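Local coordinates for protein pyruvate kinase 1 (Trypanosoma brucei brucei, PDB 4KCT) that catalyses the last step of glycolysis, phosphoryl transfer from phosphoenolpyruvate to ADP to give pyruvate and ATP, and also has an intrinsic decarboxylase activity, at residues 36-41 against 66-71; 149-154 against 164-169; 285-290 against 412-417. One frame throughout, in Å; residues are numbered along the deposited sequence. Where two conformers were deposited one is given.

Interaction 1: residues 36-41 against 66-71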
loop_
_atom_site.group_PDB
_atom_site.type_symbol
_atom_site.label_atom_id
_atom_site.label_comp_id
_atom_site.label_asym_id
_atom_site.label_seq_id
_atom_site.Cartn_x
_atom_site.Cartn_y
_atom_site.Cartn_z
ATOM N N GLU A 36 26.792 40.670 21.318
ATOM C CA GLU A 36 25.904 41.249 20.345
ATOM C C GLU A 36 25.776 40.358 19.098
ATOM O O GLU A 36 24.669 40.173 18.588
ATOM C CB GLU A 36 26.316 42.672 19.985
ATOM C CG GLU A 36 25.144 43.641 19.895
ATOM C CD GLU A 36 24.384 43.787 21.209
ATOM O OE1 GLU A 36 23.134 43.796 21.179
ATOM O OE2 GLU A 36 25.026 43.921 22.271
ATOM N N ALA A 37 26.878 39.757 18.653
ATOM C CA ALA A 37 26.807 38.879 17.494
ATOM C C ALA A 37 25.942 37.673 17.825
ATOM O O ALA A 37 25.199 37.179 16.969
ATOM C CB ALA A 37 28.200 38.429 17.040
ATOM N N LEU A 38 26.093 37.149 19.038
ATOM C CA LEU A 38 25.341 35.965 19.436
ATOM C C LEU A 38 23.852 36.253 19.523
ATOM O O LEU A 38 23.037 35.414 19.175
ATOM C CB LEU A 38 25.858 35.401 20.762
ATOM C CG LEU A 38 27.225 34.689 20.647
ATOM C CD1 LEU A 38 27.885 34.492 22.012
ATOM C CD2 LEU A 38 27.114 33.371 19.887
ATOM N N LYS A 39 23.490 37.424 20.043
ATOM C CA LYS A 39 22.077 37.800 20.089
ATOM C C LYS A 39 21.472 37.816 18.696
ATOM O O LYS A 39 20.389 37.268 18.475
ATOM C CB LYS A 39 21.881 39.164 20.770
ATOM C CG LYS A 39 21.955 39.082 22.293
ATOM C CD LYS A 39 21.366 40.331 22.957
ATOM C CE LYS A 39 22.018 41.576 22.437
ATOM N NZ LYS A 39 21.443 42.804 23.090
ATOM N N ASN A 40 22.185 38.414 17.743
ATOM C CA ASN A 40 21.727 38.403 16.375
ATOM C C ASN A 40 21.614 36.992 15.793
ATOM O O ASN A 40 20.705 36.709 15.006
ATOM C CB ASN A 40 22.619 39.275 15.505
ATOM C CG ASN A 40 22.406 40.757 15.764
ATOM O OD1 ASN A 40 21.346 41.160 16.200
ATOM N ND2 ASN A 40 23.423 41.556 15.513
ATOM N N LEU A 41 22.593 36.145 16.085
ATOM C CA LEU A 41 22.526 34.753 15.651
ATOM C C LEU A 41 21.270 34.074 16.199
ATOM O O LEU A 41 20.621 33.299 15.502
ATOM C CB LEU A 41 23.754 33.985 16.114
ATOM C CG LEU A 41 24.951 33.777 15.186
ATOM C CD1 LEU A 41 25.752 32.536 15.602
ATOM C CD2 LEU A 41 24.560 33.694 13.712
ATOM N N ASN A 66 30.390 31.982 28.225
ATOM C CA ASN A 66 29.866 33.118 28.978
ATOM C C ASN A 66 29.007 34.018 28.113
ATOM O O ASN A 66 27.959 34.530 28.562
ATOM C CB ASN A 66 31.005 33.933 29.616
ATOM C CG ASN A 66 31.752 33.151 30.681
ATOM O OD1 ASN A 66 31.298 32.097 31.126
ATOM N ND2 ASN A 66 32.935 33.620 31.032
ATOM N N ASN A 67 29.474 34.275 26.898
ATOM C CA ASN A 67 28.758 35.172 26.004
ATOM C C ASN A 67 27.431 34.577 25.531
ATOM O O ASN A 67 26.437 35.306 25.376
ATOM C CB ASN A 67 29.643 35.603 24.810
ATOM C CG ASN A 67 30.745 36.569 25.228
ATOM O OD1 ASN A 67 30.856 36.883 26.386
ATOM N ND2 ASN A 67 31.603 36.970 24.293
ATOM N N VAL A 68 27.418 33.263 25.286
ATOM C CA VAL A 68 26.184 32.579 24.841
ATOM C C VAL A 68 25.137 32.681 25.949
ATOM O O VAL A 68 24.000 33.093 25.709
ATOM C CB VAL A 68 26.418 31.082 24.515
ATOM C CG1 VAL A 68 25.081 30.335 24.435
ATOM C CG2 VAL A 68 27.182 30.923 23.199
ATOM N N ARG A 69 25.560 32.440 27.191
ATOM C CA ARG A 69 24.635 32.536 28.318
ATOM C C ARG A 69 24.114 33.962 28.577
ATOM O O ARG A 69 22.917 34.163 28.792
ATOM C CB ARG A 69 25.255 31.928 29.572
ATOM C CG ARG A 69 25.335 30.420 29.468
ATOM C CD ARG A 69 26.232 29.814 30.524
ATOM N NE ARG A 69 26.197 28.365 30.409
ATOM C CZ ARG A 69 27.025 27.546 31.043
ATOM N NH1 ARG A 69 27.987 28.044 31.815
ATOM N NH2 ARG A 69 26.939 26.230 30.840
ATOM N N ALA A 70 24.989 34.947 28.447
ATOM C CA ALA A 70 24.564 36.355 28.578
ATOM C C ALA A 70 23.596 36.775 27.447
ATOM O O ALA A 70 22.590 37.427 27.694
ATOM C CB ALA A 70 25.770 37.264 28.602
ATOM N N ALA A 71 23.905 36.384 26.217
ATOM C CA ALA A 71 23.034 36.683 25.090
ATOM C C ALA A 71 21.667 35.990 25.261
ATOM O O ALA A 71 20.605 36.611 25.073
ATOM C CB ALA A 71 23.697 36.254 23.775
#

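Interaction 2: residues 149-154 against 164-169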
loop_
_atom_site.group_PDB
_atom_site.type_symbol
_atom_site.label_atom_id
_atom_site.label_comp_id
_atom_site.label_asym_id
_atom_site.label_seq_id
_atom_site.Cartn_x
_atom_site.Cartn_y
_atom_site.Cartn_z
ATOM N N MET A 149 46.269 14.866 -1.461
ATOM C CA MET A 149 47.187 13.986 -2.150
ATOM C C MET A 149 46.798 12.563 -1.864
ATOM O O MET A 149 46.464 12.223 -0.727
ATOM C CB MET A 149 48.647 14.222 -1.699
ATOM C CG MET A 149 49.628 13.262 -2.376
ATOM S SD MET A 149 51.374 13.560 -1.987
ATOM C CE MET A 149 51.251 14.028 -0.307
ATOM N N THR A 150 46.895 11.708 -2.868
ATOM C CA THR A 150 46.641 10.305 -2.652
ATOM C C THR A 150 47.817 9.444 -3.094
ATOM O O THR A 150 48.496 9.746 -4.077
ATOM C CB THR A 150 45.340 9.831 -3.333
ATOM O OG1 THR A 150 45.576 9.680 -4.717
ATOM C CG2 THR A 150 44.209 10.842 -3.132
ATOM N N LEU A 151 48.121 8.446 -2.279
ATOM C CA LEU A 151 49.159 7.470 -2.578
ATOM C C LEU A 151 48.499 6.126 -2.762
ATOM O O LEU A 151 47.597 5.764 -1.999
ATOM C CB LEU A 151 50.149 7.376 -1.401
ATOM C CG LEU A 151 50.656 8.710 -0.840
ATOM C CD1 LEU A 151 51.346 8.492 0.509
ATOM C CD2 LEU A 151 51.619 9.324 -1.810
ATOM N N ARG A 152 48.986 5.357 -3.729
ATOM C CA ARG A 152 48.629 3.955 -3.840
ATOM C C ARG A 152 49.733 3.124 -3.242
ATOM O O ARG A 152 50.902 3.310 -3.575
ATOM C CB ARG A 152 48.446 3.565 -5.311
ATOM C CG ARG A 152 48.143 2.080 -5.509
ATOM C CD ARG A 152 47.795 1.769 -6.964
ATOM N NE ARG A 152 48.660 2.489 -7.899
ATOM C CZ ARG A 152 49.803 2.014 -8.384
ATOM N NH1 ARG A 152 50.539 2.757 -9.200
ATOM N NH2 ARG A 152 50.208 0.796 -8.059
ATOM N N VAL A 153 49.375 2.196 -2.367
ATOM C CA VAL A 153 50.376 1.344 -1.746
ATOM C C VAL A 153 50.802 0.278 -2.756
ATOM O O VAL A 153 49.965 -0.462 -3.267
ATOM C CB VAL A 153 49.818 0.633 -0.504
ATOM C CG1 VAL A 153 50.854 -0.342 0.052
ATOM C CG2 VAL A 153 49.395 1.655 0.557
ATOM N N VAL A 154 52.093 0.242 -3.078
ATOM C CA VAL A 154 52.608 -0.697 -4.072
ATOM C C VAL A 154 52.990 -2.011 -3.415
ATOM O O VAL A 154 52.604 -3.081 -3.878
ATOM C CB VAL A 154 53.843 -0.144 -4.816
ATOM C CG1 VAL A 154 54.303 -1.143 -5.864
ATOM C CG2 VAL A 154 53.535 1.204 -5.460
ATOM N N CYS A 164 55.091 3.310 -1.859
ATOM C CA CYS A 164 53.834 3.906 -2.347
ATOM C C CYS A 164 54.064 4.667 -3.653
ATOM O O CYS A 164 55.167 5.137 -3.930
ATOM C CB CYS A 164 53.245 4.865 -1.303
ATOM S SG CYS A 164 52.776 4.074 0.258
ATOM N N HIS A 165 53.000 4.824 -4.422
ATOM C CA HIS A 165 53.059 5.549 -5.680
ATOM C C HIS A 165 52.264 6.812 -5.534
ATOM O O HIS A 165 51.092 6.760 -5.187
ATOM C CB HIS A 165 52.459 4.676 -6.785
ATOM C CG HIS A 165 52.273 5.392 -8.107
ATOM N ND1 HIS A 165 51.203 6.186 -8.362
ATOM C CD2 HIS A 165 53.005 5.326 -9.301
ATOM C CE1 HIS A 165 51.266 6.628 -9.642
ATOM N NE2 HIS A 165 52.366 6.103 -10.212
ATOM N N VAL A 166 52.903 7.957 -5.731
ATOM C CA VAL A 166 52.195 9.250 -5.640
ATOM C C VAL A 166 51.281 9.455 -6.846
ATOM O O VAL A 166 51.717 9.290 -7.993
ATOM C CB VAL A 166 53.191 10.418 -5.569
ATOM C CG1 VAL A 166 52.451 11.765 -5.663
ATOM C CG2 VAL A 166 54.010 10.328 -4.285
ATOM N N ASN A 167 50.024 9.832 -6.594
ATOM C CA ASN A 167 49.030 9.949 -7.666
ATOM C C ASN A 167 48.923 11.337 -8.252
ATOM O O ASN A 167 48.536 11.490 -9.396
ATOM C CB ASN A 167 47.652 9.483 -7.209
ATOM C CG ASN A 167 47.575 7.991 -7.039
ATOM O OD1 ASN A 167 46.867 7.497 -6.161
ATOM N ND2 ASN A 167 48.410 7.273 -7.763
ATOM N N ASN A 168 49.223 12.358 -7.463
ATOM C CA ASN A 168 49.022 13.724 -7.933
ATOM C C ASN A 168 50.016 14.719 -7.361
ATOM O O ASN A 168 50.709 14.420 -6.385
ATOM C CB ASN A 168 47.578 14.179 -7.688
ATOM C CG ASN A 168 47.145 14.016 -6.241
ATOM O OD1 ASN A 168 47.117 12.907 -5.704
ATOM N ND2 ASN A 168 46.704 15.104 -5.643
ATOM N N HIS A 169 50.153 15.863 -8.030
ATOM C CA HIS A 169 51.058 16.923 -7.577
ATOM C C HIS A 169 50.597 17.432 -6.239
ATOM O O HIS A 169 49.430 17.697 -6.060
ATOM C CB HIS A 169 51.080 18.086 -8.587
ATOM C CG HIS A 169 51.895 17.806 -9.830
ATOM N ND1 HIS A 169 51.333 17.404 -10.993
ATOM C CD2 HIS A 169 53.272 17.912 -10.074
ATOM C CE1 HIS A 169 52.295 17.270 -11.935
ATOM N NE2 HIS A 169 53.478 17.582 -11.375
HETATM O O HOH W 1 48.094 4.920 -8.953
#

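Interaction 3: residues 285-290 against 412-417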
loop_
_atom_site.group_PDB
_atom_site.type_symbol
_atom_site.label_atom_id
_atom_site.label_comp_id
_atom_site.label_asym_id
_atom_site.label_seq_id
_atom_site.Cartn_x
_atom_site.Cartn_y
_atom_site.Cartn_z
ATOM N N LYS A 285 17.744 5.614 9.847
ATOM C CA LYS A 285 17.935 4.756 11.007
ATOM C C LYS A 285 17.699 5.521 12.310
ATOM O O LYS A 285 17.115 4.976 13.248
ATOM C CB LYS A 285 19.344 4.115 11.006
ATOM C CG LYS A 285 19.477 2.923 10.035
ATOM C CD LYS A 285 20.904 2.382 10.054
ATOM C CE LYS A 285 21.058 1.130 9.190
ATOM N NZ LYS A 285 20.437 -0.051 9.830
ATOM N N CYS A 286 18.192 6.756 12.394
ATOM C CA CYS A 286 17.916 7.591 13.575
ATOM C C CYS A 286 16.431 7.908 13.751
ATOM O O CYS A 286 15.937 7.944 14.880
ATOM C CB CYS A 286 18.729 8.898 13.530
ATOM S SG CYS A 286 20.502 8.618 13.804
ATOM N N ASN A 287 15.749 8.234 12.654
ATOM C CA ASN A 287 14.305 8.443 12.683
ATOM C C ASN A 287 13.578 7.210 13.244
ATOM O O ASN A 287 12.610 7.338 14.016
ATOM C CB ASN A 287 13.748 8.743 11.285
ATOM C CG ASN A 287 14.222 10.087 10.707
ATOM O OD1 ASN A 287 14.034 10.329 9.519
ATOM N ND2 ASN A 287 14.860 10.933 11.520
ATOM N N VAL A 288 13.952 6.025 12.761
ATOM C CA VAL A 288 13.233 4.809 13.141
ATOM C C VAL A 288 13.332 4.519 14.655
ATOM O O VAL A 288 12.365 4.032 15.262
ATOM C CB VAL A 288 13.688 3.561 12.301
ATOM C CG1 VAL A 288 13.258 2.267 12.993
ATOM C CG2 VAL A 288 13.079 3.622 10.897
ATOM N N VAL A 289 14.484 4.810 15.271
ATOM C CA VAL A 289 14.602 4.634 16.703
ATOM C C VAL A 289 14.225 5.876 17.492
ATOM O O VAL A 289 14.141 5.822 18.688
ATOM C CB VAL A 289 16.018 4.115 17.158
ATOM C CG1 VAL A 289 16.402 2.839 16.411
ATOM C CG2 VAL A 289 17.061 5.159 16.954
ATOM N N GLY A 290 14.055 7.012 16.831
ATOM C CA GLY A 290 13.686 8.239 17.550
ATOM C C GLY A 290 14.807 8.940 18.327
ATOM O O GLY A 290 14.576 9.462 19.441
ATOM N N LYS A 412 9.546 11.857 17.613
ATOM C CA LYS A 412 9.894 10.694 16.806
ATOM C C LYS A 412 8.794 10.448 15.739
ATOM O O LYS A 412 9.087 9.993 14.621
ATOM C CB LYS A 412 10.028 9.462 17.716
ATOM C CG LYS A 412 10.032 8.142 16.985
ATOM C CD LYS A 412 10.258 6.982 17.981
ATOM C CE LYS A 412 10.392 5.659 17.225
ATOM N NZ LYS A 412 10.664 4.530 18.159
ATOM N N TYR A 413 7.541 10.730 16.092
ATOM C CA TYR A 413 6.412 10.445 15.181
ATOM C C TYR A 413 6.059 11.622 14.276
ATOM O O TYR A 413 5.163 11.517 13.434
ATOM C CB TYR A 413 5.187 9.925 15.955
ATOM C CG TYR A 413 5.414 8.514 16.446
ATOM C CD1 TYR A 413 5.326 7.430 15.547
ATOM C CD2 TYR A 413 6.046 8.288 17.669
ATOM C CE1 TYR A 413 5.644 6.128 15.954
ATOM C CE2 TYR A 413 6.434 7.001 18.049
ATOM C CZ TYR A 413 6.250 5.937 17.172
ATOM O OH TYR A 413 6.672 4.669 17.531
ATOM N N ARG A 414 6.894 12.662 14.314
ATOM C CA ARG A 414 6.894 13.673 13.257
ATOM C C ARG A 414 5.504 14.341 13.069
ATOM O O ARG A 414 4.948 14.318 11.977
ATOM C CB ARG A 414 7.363 13.045 11.931
ATOM C CG ARG A 414 8.853 12.598 11.913
ATOM C CD ARG A 414 9.729 13.532 12.715
ATOM N NE ARG A 414 11.149 13.532 12.295
ATOM C CZ ARG A 414 12.175 13.752 13.127
ATOM N NH1 ARG A 414 13.411 13.927 12.638
ATOM N NH2 ARG A 414 11.951 13.948 14.434
ATOM N N PRO A 415 4.927 14.896 14.144
ATOM C CA PRO A 415 3.735 15.716 13.927
ATOM C C PRO A 415 4.035 16.906 13.001
ATOM O O PRO A 415 5.211 17.272 12.813
ATOM C CB PRO A 415 3.389 16.218 15.348
ATOM C CG PRO A 415 4.686 16.192 16.094
ATOM C CD PRO A 415 5.417 14.974 15.535
ATOM N N ASN A 416 2.985 17.546 12.461
ATOM C CA ASN A 416 3.218 18.703 11.593
ATOM C C ASN A 416 3.073 20.034 12.360
ATOM O O ASN A 416 3.046 21.094 11.755
ATOM C CB ASN A 416 2.314 18.666 10.361
ATOM C CG ASN A 416 0.856 18.817 10.716
ATOM O OD1 ASN A 416 0.532 19.164 11.852
ATOM N ND2 ASN A 416 -0.027 18.708 9.714
ATOM N N CYS A 417 2.894 19.960 13.678
ATOM C CA CYS A 417 2.671 21.175 14.499
ATOM C C CYS A 417 3.778 21.276 15.539
ATOM O O CYS A 417 4.464 20.303 15.773
ATOM C CB CYS A 417 1.309 21.100 15.212
ATOM S SG CYS A 417 1.099 19.611 16.235
HETATM O O HOH W 2 11.692 9.914 14.000
HETATM O O HOH W 3 12.314 5.887 20.594
#

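Interaction 1: residues 36-41 against 66-71
L38 reaches across from helix 35-44 and sets one methyl, CD1, between N67 CB and the backbone nitrogen V68 N of helix 58-75, 3.5 Å from each. CG of this leucine lies beside the backbone N, anti to the carbonyl carbon (chi1 -73°), and the side chain crosses those of N67 and V68 at about a right angle. The branch CG2 of V68 flanks the leucine tip, 3.8 Å from L38 CD1 and slightly farther from L38 CD2. Nearer the root of the leucine, L38 CB packs on the methyl of A71, with 3.8 Å between L38 CB and A71 CB.

The two helices are neighbours in the outer layer of the TIM barrel and belong to successive beta-alpha units: helix 35-44 leads into strand 46-52, and helix 58-75 follows it. Their segments here cross at -57° with axes 8.7 Å apart, and A71 marks the close point, its CA 5.2 Å from the CA of K39. On the barrel side, V68 continues onto M42 and onto A49 of strand 46-52, while L38 also touches I28.

K39 uses two parts of its chain differently. Its CG lies against A71 CB at 3.6 Å, adding aliphatic cover to the alanine; the chain then bends at chi3 (-55°) and carries the ammonium group away from the apolar patch. There NZ forms a salt bridge with E36 OE1 at 2.7 Å, in one of the two conformers modelled for that glutamate, although as a hydrogen bond it is weak. A second salt bridge takes K39 NZ to E74, which adds a charged link to helix 58-75, and N67 turns its amide nitrogen ND2 to the carbonyl of Q33.

Interaction 2: residues 149-154 against 164-169
L151 and V166 lie side by side and point the same way, with L151 CD2 3.6 Å from V166 CG2, at the apolar centre of an antiparallel beta hairpin formed by strands 149-158 and 161-166. The hairpin belongs to the small beta domain, known in pyruvate kinases as the B domain, which is inserted into the TIM barrel after its third strand and acts as a mobile lid over the active site. V153 and C164 share this face, and the L151 CB to C164 CB distance of 4.0 Å joins the two pairs. M149 extends it toward V166, while V144 of strand 141-144 and V108 of strand 107-111 continue the packing across the sheet.

L151-V166 and V153-C164 are non-hydrogen-bonded pairs. Between them R152 and H165 form the hydrogen-bonded pair, with H165 N to R152 O at 2.7 Å and R152 N to H165 O at 2.9 Å. Their side chains occupy the other face. The arginine chain bends at chi3 (41°), bringing NH1 over one face of the imidazole, 3.3 Å from H165 CG, with the guanidinium and ring planes 38° apart.

Beyond V166 the strand gives way to loop, and side chains take over some of the pairing. N167 N still donates to T150 O, nearly along the carbonyl axis. The T150 hydroxyl OG1 donates to a lone pair of N167 OD1 at 2.9 Å, its C=O...donor angle a bent 108°. N168 OD1 accepts a hydrogen bond from T150 N at 3.1 Å, again on a lone pair, while N168 ND2 turns to the carbonyl of V148. At the guanidinium edge, a water accepts the N-H of R152 NE in a hydrogen bond of 2.7 Å and also receives a weak bond from N167 ND2.

Interaction 3: residues 285-290 against 412-417
A Schellman motif closes helix 275-289 of the barrel domain, and its C-prime residue G290, with positive phi (77°), is the surface on which K412 lies. The lysine chain is extended throughout: CG is anti to the backbone N (chi1 165°), and the methylenes run over the glycine, with K412 CD 3.7 Å from G290 CA. Farther along, K412 CE comes to 3.2 Å from V288 O. The ammonium group thus sits beside carbonyl oxygens at the helix C terminus, whose dipole probably favours the charge, but its strongest partner is E379, by a salt bridge, and Q371 adds a hydrogen bond.

Residues 412-417 lead from helix 405-412 toward strand 419-423 of the alpha/beta domain, so the contact joins that domain to helix 275-289 on the outside of the TIM barrel. Two waters bridge the seam. One donates to both N287 O and K412 O, at 2.7 Å from each; the other donates to V289 O at 2.6 Å and accepts from K412 NZ at 3.2 Å.

On the far side of the first water, N287 ND2 and R414 NH1 lie 3.5 Å apart, their flat groups turned by 59°. Both nitrogens donate to the carbonyl of G324, while R414 NH2 forms a salt bridge with D326. N287 and V288 also pack on L4 of a second subunit.

Overall arrangement
The three contacts follow one another along the chain without touching. Interaction 1 lies between neighbouring helices on the outside of the TIM barrel. Interaction 2 sits in the beta domain inserted after the third barrel strand, about 46 Å from interaction 1 between centres. Interaction 3, its centre about 31 Å from that of interaction 1 and about 44 Å from that of interaction 2, returns to the barrel through helix 275-289 and joins it to the alpha/beta domain, which holds the bound fructose 2,6-bisphosphate. They lie, respectively, in the outer helical layer, within the lid and at a domain seam. Pyruvate, magnesium and potassium bind in the barrel, so interaction 3 lies between the domains carrying catalytic and effector sites.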